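Local coordinates for protein major centromere autoantigen B (Homo sapiens, PDB 1HLV) that binds the CENP-B box of centromeric DNA through helix-turn-helix domains and kinks the DNA it holds, at residues C[8-11]-C[12-15]; C[28-31]-C[32-35]; C[42-45]-C[46-50]. All blocks are in the same frame, centred on the assembly; numbering follows the deposited sequence.

Interaction 1: residues C[8-11]-C[12-15]; sequences LTFR and EKSR. With nucleotides of chain B.
Thr9 and Glu12 form a capping box at the start of helix 10-22, Thr9 taking the N-cap position. The backbone N of Glu12 donates to Thr9 OG1 over 3.0 Å, and in return the Thr9 N-H points almost straight at Glu12 OE2, 2.6 Å away with an N-H...O angle of 172°. That carboxylate oxygen is met on its anti side, somewhat out of the carboxylate plane. With chi1 at 66°, Thr9 OG1 sits between its own N and carbonyl carbon, which turns it inward to the first helical turn. Regular helix bonds follow, beginning with Lys13 N to Thr9 O at 3.0 Å.

Apolar and charged contacts gather on Lys13. Its CG packs against Leu8 CB at 3.8 Å, and the bend at chi3 (-69°) carries the ammonium group back toward the helix start. There NZ lies 4.5 Å from the centroid of the Phe10 ring in an off-centre cation-pi contact, donates to the carbonyl of Lys67, and makes a weak 3.3 Å hydrogen bond to OP1 of DA14 of chain B. The buried amine is thus shared between protein and DNA backbone.

Helix 49-59 covers one flank, where Glu56 pairs with Arg11 and Leu53 packs against Ser14; from helix 39-47, Ile45 packs on Leu8 and Lys13.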
loop_
_atom_site.group_PDB
_atom_site.type_symbol
_atom_site.label_atom_id
_atom_site.label_comp_id
_atom_site.label_asym_id
_atom_site.label_seq_id
_atom_site.Cartn_x
_atom_site.Cartn_y
_atom_site.Cartn_z
ATOM N N LEU C 8 5.461 5.331 10.451
ATOM C CA LEU C 8 6.442 4.365 9.976
ATOM C C LEU C 8 6.085 3.825 8.594
ATOM O O LEU C 8 4.917 3.829 8.206
ATOM C CB LEU C 8 6.513 3.211 10.980
ATOM C CG LEU C 8 6.742 3.641 12.436
ATOM C CD1 LEU C 8 6.254 2.564 13.376
ATOM C CD2 LEU C 8 8.217 3.922 12.666
ATOM N N THR C 9 7.088 3.367 7.845
ATOM C CA THR C 9 6.830 2.804 6.524
ATOM C C THR C 9 6.451 1.342 6.690
ATOM O O THR C 9 6.707 0.734 7.727
ATOM C CB THR C 9 8.063 2.846 5.601
ATOM O OG1 THR C 9 9.081 1.987 6.127
ATOM C CG2 THR C 9 8.592 4.267 5.466
ATOM N N PHE C 10 5.843 0.769 5.662
ATOM C CA PHE C 10 5.462 -0.623 5.750
ATOM C C PHE C 10 6.685 -1.501 5.921
ATOM O O PHE C 10 6.625 -2.514 6.619
ATOM C CB PHE C 10 4.632 -1.027 4.531
ATOM C CG PHE C 10 3.212 -0.553 4.611
ATOM C CD1 PHE C 10 2.727 0.403 3.731
ATOM C CD2 PHE C 10 2.369 -1.028 5.616
ATOM C CE1 PHE C 10 1.421 0.884 3.848
ATOM C CE2 PHE C 10 1.061 -0.553 5.742
ATOM C CZ PHE C 10 0.588 0.404 4.857
ATOM N N ARG C 11 7.800 -1.103 5.314
ATOM C CA ARG C 11 9.023 -1.875 5.451
ATOM C C ARG C 11 9.508 -1.838 6.911
ATOM O O ARG C 11 9.956 -2.851 7.444
ATOM C CB ARG C 11 10.100 -1.332 4.507
ATOM C CG ARG C 11 11.420 -2.088 4.564
ATOM C CD ARG C 11 11.293 -3.555 4.145
ATOM N NE ARG C 11 11.486 -3.759 2.708
ATOM C CZ ARG C 11 10.513 -3.763 1.798
ATOM N NH1 ARG C 11 9.250 -3.577 2.160
ATOM N NH2 ARG C 11 10.808 -3.955 0.516
ATOM N N GLU C 12 9.392 -0.681 7.561
ATOM C CA GLU C 12 9.818 -0.532 8.953
ATOM C C GLU C 12 8.936 -1.336 9.913
ATOM O O GLU C 12 9.434 -1.978 10.846
ATOM C CB GLU C 12 9.808 0.949 9.362
ATOM C CG GLU C 12 10.974 1.774 8.821
ATOM C CD GLU C 12 10.699 3.281 8.830
ATOM O OE1 GLU C 12 11.672 4.068 8.803
ATOM O OE2 GLU C 12 9.514 3.683 8.847
ATOM N N LYS C 13 7.624 -1.288 9.691
ATOM C CA LYS C 13 6.694 -2.026 10.537
ATOM C C LYS C 13 6.875 -3.520 10.290
ATOM O O LYS C 13 6.711 -4.334 11.189
ATOM C CB LYS C 13 5.249 -1.583 10.266
ATOM C CG LYS C 13 4.910 -0.257 10.950
ATOM C CD LYS C 13 3.525 0.284 10.591
ATOM C CE LYS C 13 3.468 0.752 9.134
ATOM N NZ LYS C 13 2.263 1.581 8.853
ATOM N N SER C 14 7.236 -3.873 9.070
ATOM C CA SER C 14 7.471 -5.267 8.743
ATOM C C SER C 14 8.703 -5.773 9.519
ATOM O O SER C 14 8.709 -6.889 10.048
ATOM C CB SER C 14 7.704 -5.411 7.242
ATOM O OG SER C 14 8.002 -6.746 6.909
ATOM N N ARG C 15 9.741 -4.944 9.592
ATOM C CA ARG C 15 10.957 -5.320 10.297
ATOM C C ARG C 15 10.667 -5.491 11.785
ATOM O O ARG C 15 11.127 -6.448 12.413
ATOM C CB ARG C 15 12.044 -4.260 10.094
ATOM C CG ARG C 15 13.366 -4.602 10.768
ATOM C CD ARG C 15 14.400 -3.508 10.556
ATOM N NE ARG C 15 15.597 -3.704 11.372
ATOM C CZ ARG C 15 16.605 -2.837 11.445
ATOM N NH1 ARG C 15 16.567 -1.710 10.749
ATOM N NH2 ARG C 15 17.648 -3.090 12.226
ATOM P P DA B 14 0.997 3.129 12.902
ATOM O OP1 DA B 14 1.983 3.042 11.800
ATOM O OP2 DA B 14 0.584 1.893 13.624
ATOM O "O5'" DA B 14 1.511 4.196 13.968
ATOM C "C5'" DA B 14 1.774 5.537 13.572
ATOM C "C4'" DA B 14 1.653 6.477 14.747
ATOM O "O4'" DA B 14 0.276 6.696 15.119
ATOM C "C3'" DA B 14 2.351 6.040 16.026
ATOM O "O3'" DA B 14 2.747 7.241 16.688
ATOM C "C2'" DA B 14 1.235 5.340 16.783
ATOM C "C1'" DA B 14 0.036 6.216 16.441
ATOM N N9 DA B 14 -1.269 5.556 16.410
ATOM C C8 DA B 14 -1.579 4.328 15.877
ATOM N N7 DA B 14 -2.865 4.080 15.840
ATOM C C5 DA B 14 -3.437 5.206 16.417
ATOM C C6 DA B 14 -4.771 5.576 16.636
ATOM N N6 DA B 14 -5.812 4.842 16.242
ATOM N N1 DA B 14 -5.005 6.753 17.263
ATOM C C2 DA B 14 -3.957 7.510 17.610
ATOM N N3 DA B 14 -2.657 7.283 17.428
ATOM C C4 DA B 14 -2.463 6.100 16.818
#

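Interaction 2: residues C[28-31]-C[32-35]; sequences KGEI and ARRF. With nucleotides of chain A.
Glu30 CG stands anti to the backbone N (chi1 175°), and a bend at chi2 (42°) swings the carboxylate along the helix toward Arg33 and Arg34. Arg33 also leaves with CG anti to its N, then turns at chi3, so that the two side chains run alongside each other in the same direction. Arg33 NH1 approaches Glu30 OE2 to 2.6 Å, with the carboxylate and guanidinium planes only 23° apart. Arg34 reaches the same oxygen by a different route: its extended chain crosses that of Glu30, and Arg34 NE donates to Glu30 OE2 over 3.2 Å, meeting the oxygen's anti lone pair, while OE2 lies in the guanidinium plane of Arg34. One oxygen therefore joins both arginines in a salt-bridge network, which would be expected to favour the charged carboxylate.

One turn apart, Ile31 CG2 and Phe35 CE1 touch at 4.0 Å, the side chains lying side by side. The backbone follows the helical pattern, with Ala32 N bonded to Lys28 O at 2.8 Å.

The first turn of the helix meets the DNA. Lys28 N donates to OP1 of DC3 of chain A at 3.0 Å, and Gly29 N to its OP2 at 2.8 Å; this is a phosphate held by main-chain amides at a helix N-terminus, where the helix dipole probably assists. Lys28 CE lies 3.4 Å from OP1 of DT4 of chain A.

Helix 10-22 receives Ile31 on Val20 and Phe35 on Ile16, while its Glu19 pairs with Arg34; helix 39-47 packs through Leu42 against Ala32.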
loop_
_atom_site.group_PDB
_atom_site.type_symbol
_atom_site.label_atom_id
_atom_site.label_comp_id
_atom_site.label_asym_id
_atom_site.label_seq_id
_atom_site.Cartn_x
_atom_site.Cartn_y
_atom_site.Cartn_z
ATOM N N LYS C 28 8.468 -7.262 25.394
ATOM C CA LYS C 28 7.940 -6.396 24.351
ATOM C C LYS C 28 8.513 -4.991 24.558
ATOM O O LYS C 28 8.878 -4.307 23.600
ATOM C CB LYS C 28 6.415 -6.368 24.421
ATOM C CG LYS C 28 5.755 -7.688 24.057
ATOM C CD LYS C 28 5.755 -7.909 22.555
ATOM C CE LYS C 28 5.141 -9.244 22.176
ATOM N NZ LYS C 28 6.035 -10.375 22.516
ATOM N N GLY C 29 8.606 -4.572 25.816
ATOM C CA GLY C 29 9.153 -3.260 26.112
ATOM C C GLY C 29 10.593 -3.147 25.638
ATOM O O GLY C 29 11.070 -2.059 25.318
ATOM N N GLU C 30 11.290 -4.276 25.595
ATOM C CA GLU C 30 12.678 -4.293 25.144
ATOM C C GLU C 30 12.718 -4.074 23.638
ATOM O O GLU C 30 13.526 -3.287 23.136
ATOM C CB GLU C 30 13.343 -5.628 25.501
ATOM C CG GLU C 30 14.768 -5.816 24.972
ATOM C CD GLU C 30 15.636 -4.572 25.115
ATOM O OE1 GLU C 30 15.472 -3.825 26.107
ATOM O OE2 GLU C 30 16.494 -4.350 24.230
ATOM N N ILE C 31 11.846 -4.767 22.915
ATOM C CA ILE C 31 11.803 -4.604 21.470
ATOM C C ILE C 31 11.358 -3.181 21.111
ATOM O O ILE C 31 11.907 -2.564 20.195
ATOM C CB ILE C 31 10.873 -5.640 20.828
ATOM C CG1 ILE C 31 11.431 -7.042 21.102
ATOM C CG2 ILE C 31 10.751 -5.378 19.334
ATOM C CD1 ILE C 31 10.674 -8.168 20.432
ATOM N N ALA C 32 10.384 -2.654 21.845
ATOM C CA ALA C 32 9.921 -1.295 21.595
ATOM C C ALA C 32 11.094 -0.325 21.758
ATOM O O ALA C 32 11.238 0.630 20.990
ATOM C CB ALA C 32 8.801 -0.926 22.565
ATOM N N ARG C 33 11.932 -0.574 22.759
ATOM C CA ARG C 33 13.079 0.289 23.005
ATOM C C ARG C 33 14.055 0.244 21.841
ATOM O O ARG C 33 14.545 1.282 21.396
ATOM C CB ARG C 33 13.816 -0.122 24.279
ATOM C CG ARG C 33 14.980 0.807 24.601
ATOM C CD ARG C 33 16.022 0.147 25.498
ATOM N NE ARG C 33 17.334 0.104 24.855
ATOM C CZ ARG C 33 17.728 -0.843 24.009
ATOM N NH1 ARG C 33 16.914 -1.843 23.701
ATOM N NH2 ARG C 33 18.935 -0.786 23.456
ATOM N N ARG C 34 14.341 -0.960 21.356
ATOM C CA ARG C 34 15.263 -1.137 20.243
ATOM C C ARG C 34 14.876 -0.327 19.016
ATOM O O ARG C 34 15.741 0.094 18.250
ATOM C CB ARG C 34 15.347 -2.606 19.850
ATOM C CG ARG C 34 15.950 -3.492 20.906
ATOM C CD ARG C 34 16.109 -4.898 20.375
ATOM N NE ARG C 34 16.768 -5.760 21.344
ATOM C CZ ARG C 34 17.217 -6.977 21.066
ATOM N NH1 ARG C 34 17.073 -7.473 19.841
ATOM N NH2 ARG C 34 17.820 -7.691 22.009
ATOM N N PHE C 35 13.578 -0.128 18.815
ATOM C CA PHE C 35 13.115 0.639 17.671
ATOM C C PHE C 35 12.708 2.030 18.081
ATOM O O PHE C 35 12.289 2.831 17.249
ATOM C CB PHE C 35 11.960 -0.074 16.970
ATOM C CG PHE C 35 12.377 -1.335 16.289
ATOM C CD1 PHE C 35 12.277 -2.559 16.940
ATOM C CD2 PHE C 35 12.947 -1.292 15.022
ATOM C CE1 PHE C 35 12.742 -3.720 16.344
ATOM C CE2 PHE C 35 13.419 -2.454 14.412
ATOM C CZ PHE C 35 13.316 -3.670 15.077
ATOM P P DC A 3 6.571 -6.788 28.418
ATOM O OP1 DC A 3 7.012 -8.089 27.848
ATOM O OP2 DC A 3 7.384 -5.564 28.185
ATOM O "O5'" DC A 3 5.066 -6.544 27.973
ATOM C "C5'" DC A 3 4.117 -7.576 28.186
ATOM C "C4'" DC A 3 2.792 -7.230 27.555
ATOM O "O4'" DC A 3 2.011 -6.374 28.422
ATOM C "C3'" DC A 3 2.836 -6.567 26.178
ATOM O "O3'" DC A 3 2.029 -7.356 25.305
ATOM C "C2'" DC A 3 2.257 -5.177 26.422
ATOM C "C1'" DC A 3 1.391 -5.351 27.673
ATOM N N1 DC A 3 1.296 -4.160 28.547
ATOM C C2 DC A 3 0.055 -3.826 29.120
ATOM O O2 DC A 3 -0.930 -4.543 28.893
ATOM N N3 DC A 3 -0.035 -2.731 29.908
ATOM C C4 DC A 3 1.050 -1.983 30.138
ATOM N N4 DC A 3 0.916 -0.907 30.923
ATOM C C5 DC A 3 2.320 -2.303 29.575
ATOM C C6 DC A 3 2.397 -3.390 28.796
ATOM P P DT A 4 1.834 -6.942 23.769
ATOM O OP1 DT A 4 2.014 -8.171 22.952
ATOM O OP2 DT A 4 2.622 -5.722 23.454
ATOM O "O5'" DT A 4 0.288 -6.588 23.758
ATOM C "C5'" DT A 4 -0.601 -7.408 24.498
ATOM C "C4'" DT A 4 -1.939 -6.737 24.669
ATOM O "O4'" DT A 4 -1.879 -5.673 25.650
ATOM C "C3'" DT A 4 -2.525 -6.133 23.396
ATOM O "O3'" DT A 4 -3.854 -6.620 23.246
ATOM C "C2'" DT A 4 -2.507 -4.633 23.660
ATOM C "C1'" DT A 4 -2.605 -4.554 25.176
ATOM N N1 DT A 4 -2.029 -3.344 25.804
ATOM C C2 DT A 4 -2.844 -2.574 26.607
ATOM O O2 DT A 4 -4.029 -2.821 26.790
ATOM N N3 DT A 4 -2.224 -1.497 27.193
ATOM C C4 DT A 4 -0.903 -1.120 27.054
ATOM O O4 DT A 4 -0.474 -0.143 27.666
ATOM C C5 DT A 4 -0.116 -1.947 26.174
ATOM C C7 DT A 4 1.317 -1.580 25.932
ATOM C C6 DT A 4 -0.708 -3.009 25.602
#

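Interaction 3: residues C[42-45]-C[46-50]; sequences LSTI and LKNKR. With nucleotides of chain A; nucleotides of chain B.
Leu42 CD1 rests against Leu46 CG at 4.1 Å, one turn apart on helix 39-47, while Ser43 and Thr44 between them face the DNA. Ser43 OG lies 2.7 Å from OP2 of DT4 of chain A, a hydrogen bond, and its CB lies 3.4 Å from the thymine methyl C7 of DT5 of chain A. Thr44 turns its methyl to a base of the other strand, CG2 standing 3.3 Å from C5 of DC15 of chain B. Lys47 runs extended, its CD 3.4 Å from OP2 of DT5 of chain A. Ser43, Thr44 and Lys47 thus meet bases and phosphates, as expected of a recognition helix in a helix-turn-helix domain.

Behind this shell, the torsions and backbone set the positions. Ser43 OG lies beside its own backbone N (chi1 -65°), where the carbonyl of Pro39 competes with the phosphate for its one proton. Lys47 N is bonded to Ser43 O at 2.8 Å. The helix then ends: Asn48, the first residue to leave helical angles, still donates its N to Thr44 O at 3.1 Å, and its ND2 binds a water 2.8 Å away that also makes a weak contact with Thr44 OG1.

Helix 10-22 packs through Ile16 on Leu42 and Ile17 on Ile45, helix 28-35 supplies Lys28 against Leu46, and the chain passes on into helix 49-59.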
loop_
_atom_site.group_PDB
_atom_site.type_symbol
_atom_site.label_atom_id
_atom_site.label_comp_id
_atom_site.label_asym_id
_atom_site.label_seq_id
_atom_site.Cartn_x
_atom_site.Cartn_y
_atom_site.Cartn_z
ATOM N N LEU C 42 3.983 -0.506 19.506
ATOM C CA LEU C 42 4.397 -1.863 19.138
ATOM C C LEU C 42 3.215 -2.835 19.184
ATOM O O LEU C 42 3.065 -3.698 18.305
ATOM C CB LEU C 42 5.496 -2.364 20.072
ATOM C CG LEU C 42 5.878 -3.841 19.911
ATOM C CD1 LEU C 42 6.343 -4.143 18.483
ATOM C CD2 LEU C 42 6.968 -4.176 20.919
ATOM N N SER C 43 2.382 -2.694 20.212
ATOM C CA SER C 43 1.216 -3.553 20.362
ATOM C C SER C 43 0.275 -3.404 19.168
ATOM O O SER C 43 -0.136 -4.395 18.555
ATOM C CB SER C 43 0.461 -3.208 21.646
ATOM O OG SER C 43 1.242 -3.489 22.793
ATOM N N THR C 44 -0.063 -2.163 18.831
ATOM C CA THR C 44 -0.965 -1.954 17.716
ATOM C C THR C 44 -0.359 -2.464 16.406
ATOM O O THR C 44 -1.084 -2.961 15.547
ATOM C CB THR C 44 -1.431 -0.477 17.632
ATOM O OG1 THR C 44 -1.593 -0.097 16.262
ATOM C CG2 THR C 44 -0.467 0.430 18.324
ATOM N N ILE C 45 0.962 -2.383 16.260
ATOM C CA ILE C 45 1.601 -2.913 15.056
ATOM C C ILE C 45 1.409 -4.435 15.024
ATOM O O ILE C 45 1.035 -5.014 13.997
ATOM C CB ILE C 45 3.115 -2.624 15.029
ATOM C CG1 ILE C 45 3.362 -1.133 14.757
ATOM C CG2 ILE C 45 3.793 -3.501 13.981
ATOM C CD1 ILE C 45 4.841 -0.749 14.706
ATOM N N LEU C 46 1.680 -5.083 16.157
ATOM C CA LEU C 46 1.524 -6.527 16.254
ATOM C C LEU C 46 0.078 -6.941 16.011
ATOM O O LEU C 46 -0.172 -7.956 15.364
ATOM C CB LEU C 46 1.990 -7.032 17.623
ATOM C CG LEU C 46 3.500 -6.962 17.869
ATOM C CD1 LEU C 46 3.819 -7.597 19.213
ATOM C CD2 LEU C 46 4.246 -7.683 16.760
ATOM N N LYS C 47 -0.881 -6.169 16.517
ATOM C CA LYS C 47 -2.265 -6.538 16.281
ATOM C C LYS C 47 -2.658 -6.417 14.802
ATOM O O LYS C 47 -3.520 -7.154 14.327
ATOM C CB LYS C 47 -3.226 -5.704 17.127
ATOM C CG LYS C 47 -4.644 -6.243 17.004
ATOM C CD LYS C 47 -5.590 -5.750 18.080
ATOM C CE LYS C 47 -6.920 -6.513 18.011
ATOM N NZ LYS C 47 -7.920 -6.081 19.052
ATOM N N ASN C 48 -2.031 -5.492 14.078
ATOM C CA ASN C 48 -2.328 -5.302 12.660
ATOM C C ASN C 48 -1.359 -6.094 11.798
ATOM O O ASN C 48 -1.291 -5.913 10.588
ATOM C CB ASN C 48 -2.252 -3.821 12.292
ATOM C CG ASN C 48 -3.286 -2.989 13.027
ATOM O OD1 ASN C 48 -4.455 -3.361 13.096
ATOM N ND2 ASN C 48 -2.860 -1.850 13.573
ATOM N N LYS C 49 -0.610 -6.970 12.449
ATOM C CA LYS C 49 0.375 -7.830 11.814
ATOM C C LYS C 49 0.043 -8.283 10.387
ATOM O O LYS C 49 0.822 -8.057 9.457
ATOM C CB LYS C 49 0.578 -9.062 12.705
ATOM C CG LYS C 49 1.672 -10.007 12.270
ATOM C CD LYS C 49 1.655 -11.272 13.121
ATOM C CE LYS C 49 1.735 -10.957 14.609
ATOM N NZ LYS C 49 1.715 -12.194 15.454
ATOM N N ARG C 50 -1.107 -8.924 10.211
ATOM C CA ARG C 50 -1.501 -9.443 8.904
ATOM C C ARG C 50 -1.827 -8.388 7.857
ATOM O O ARG C 50 -1.511 -8.564 6.676
ATOM C CB ARG C 50 -2.686 -10.398 9.052
ATOM C CG ARG C 50 -2.380 -11.622 9.896
ATOM C CD ARG C 50 -3.460 -12.683 9.760
ATOM N NE ARG C 50 -3.182 -13.841 10.605
ATOM C CZ ARG C 50 -3.876 -14.977 10.589
ATOM N NH1 ARG C 50 -4.907 -15.126 9.761
ATOM N NH2 ARG C 50 -3.538 -15.970 11.404
ATOM P P DT A 4 1.834 -6.942 23.769
ATOM O OP1 DT A 4 2.014 -8.171 22.952
ATOM O OP2 DT A 4 2.622 -5.722 23.454
ATOM O "O5'" DT A 4 0.288 -6.588 23.758
ATOM C "C5'" DT A 4 -0.601 -7.408 24.498
ATOM C "C4'" DT A 4 -1.939 -6.737 24.669
ATOM O "O4'" DT A 4 -1.879 -5.673 25.650
ATOM C "C3'" DT A 4 -2.525 -6.133 23.396
ATOM O "O3'" DT A 4 -3.854 -6.620 23.246
ATOM C "C2'" DT A 4 -2.507 -4.633 23.660
ATOM C "C1'" DT A 4 -2.605 -4.554 25.176
ATOM N N1 DT A 4 -2.029 -3.344 25.804
ATOM C C2 DT A 4 -2.844 -2.574 26.607
ATOM O O2 DT A 4 -4.029 -2.821 26.790
ATOM N N3 DT A 4 -2.224 -1.497 27.193
ATOM C C4 DT A 4 -0.903 -1.120 27.054
ATOM O O4 DT A 4 -0.474 -0.143 27.666
ATOM C C5 DT A 4 -0.116 -1.947 26.174
ATOM C C7 DT A 4 1.317 -1.580 25.932
ATOM C C6 DT A 4 -0.708 -3.009 25.602
ATOM P P DT A 5 -4.641 -6.389 21.872
ATOM O OP1 DT A 5 -5.289 -7.670 21.472
ATOM O OP2 DT A 5 -3.726 -5.706 20.919
ATOM O "O5'" DT A 5 -5.777 -5.384 22.349
ATOM C "C5'" DT A 5 -6.556 -5.705 23.490
ATOM C "C4'" DT A 5 -7.421 -4.538 23.896
ATOM O "O4'" DT A 5 -6.638 -3.497 24.526
ATOM C "C3'" DT A 5 -8.209 -3.864 22.775
ATOM O "O3'" DT A 5 -9.531 -3.621 23.265
ATOM C "C2'" DT A 5 -7.455 -2.560 22.550
ATOM C "C1'" DT A 5 -6.958 -2.241 23.951
ATOM N N1 DT A 5 -5.756 -1.389 24.063
ATOM C C2 DT A 5 -5.814 -0.314 24.920
ATOM O O2 DT A 5 -6.838 0.025 25.495
ATOM N N3 DT A 5 -4.627 0.362 25.074
ATOM C C4 DT A 5 -3.424 0.085 24.449
ATOM O O4 DT A 5 -2.425 0.748 24.718
ATOM C C5 DT A 5 -3.451 -1.010 23.512
ATOM C C7 DT A 5 -2.206 -1.339 22.751
ATOM C C6 DT A 5 -4.600 -1.687 23.365
ATOM P P DC B 15 3.883 7.202 17.811
ATOM O OP1 DC B 15 4.686 8.446 17.677
ATOM O OP2 DC B 15 4.560 5.881 17.728
ATOM O "O5'" DC B 15 3.051 7.310 19.163
ATOM C "C5'" DC B 15 2.416 8.535 19.516
ATOM C "C4'" DC B 15 1.538 8.343 20.731
ATOM O "O4'" DC B 15 0.321 7.633 20.395
ATOM C "C3'" DC B 15 2.174 7.558 21.878
ATOM O "O3'" DC B 15 1.707 8.119 23.104
ATOM C "C2'" DC B 15 1.559 6.177 21.718
ATOM C "C1'" DC B 15 0.150 6.556 21.304
ATOM N N1 DC B 15 -0.669 5.520 20.647
ATOM C C2 DC B 15 -2.054 5.719 20.580
ATOM O O2 DC B 15 -2.533 6.747 21.083
ATOM N N3 DC B 15 -2.832 4.794 19.971
ATOM C C4 DC B 15 -2.275 3.701 19.438
ATOM N N4 DC B 15 -3.081 2.821 18.827
ATOM C C5 DC B 15 -0.866 3.465 19.500
ATOM C C6 DC B 15 -0.108 4.395 20.109
HETATM O O HOH W 1 -0.436 -0.532 13.022
#

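In the fold
The three contacts follow one another along the chain, at the start of helix 10-22, on helix 28-35, and on helix 39-47 running into helix 49-59, all in the N-terminal DNA-binding domain of CENP-B. Centres of interactions 1 and 3 are about 11 Å apart, those of 2 and 3 about 14 Å, and those of 1 and 2 about 15 Å. Each pair touches: Ile45 CD1 meets Leu8 CD1 at 3.8 Å, Leu42 CD2 reaches Lys28 O at 3.3 Å, and Arg15 NE lies 3.9 Å from Phe35 CE2. Helices 28-35 and 39-47 are consecutive, consistent with the helix-turn-helix. Interactions 1 and 2 touch phosphates of opposite strands, the first weakly; interaction 3 meets both phosphate and bases.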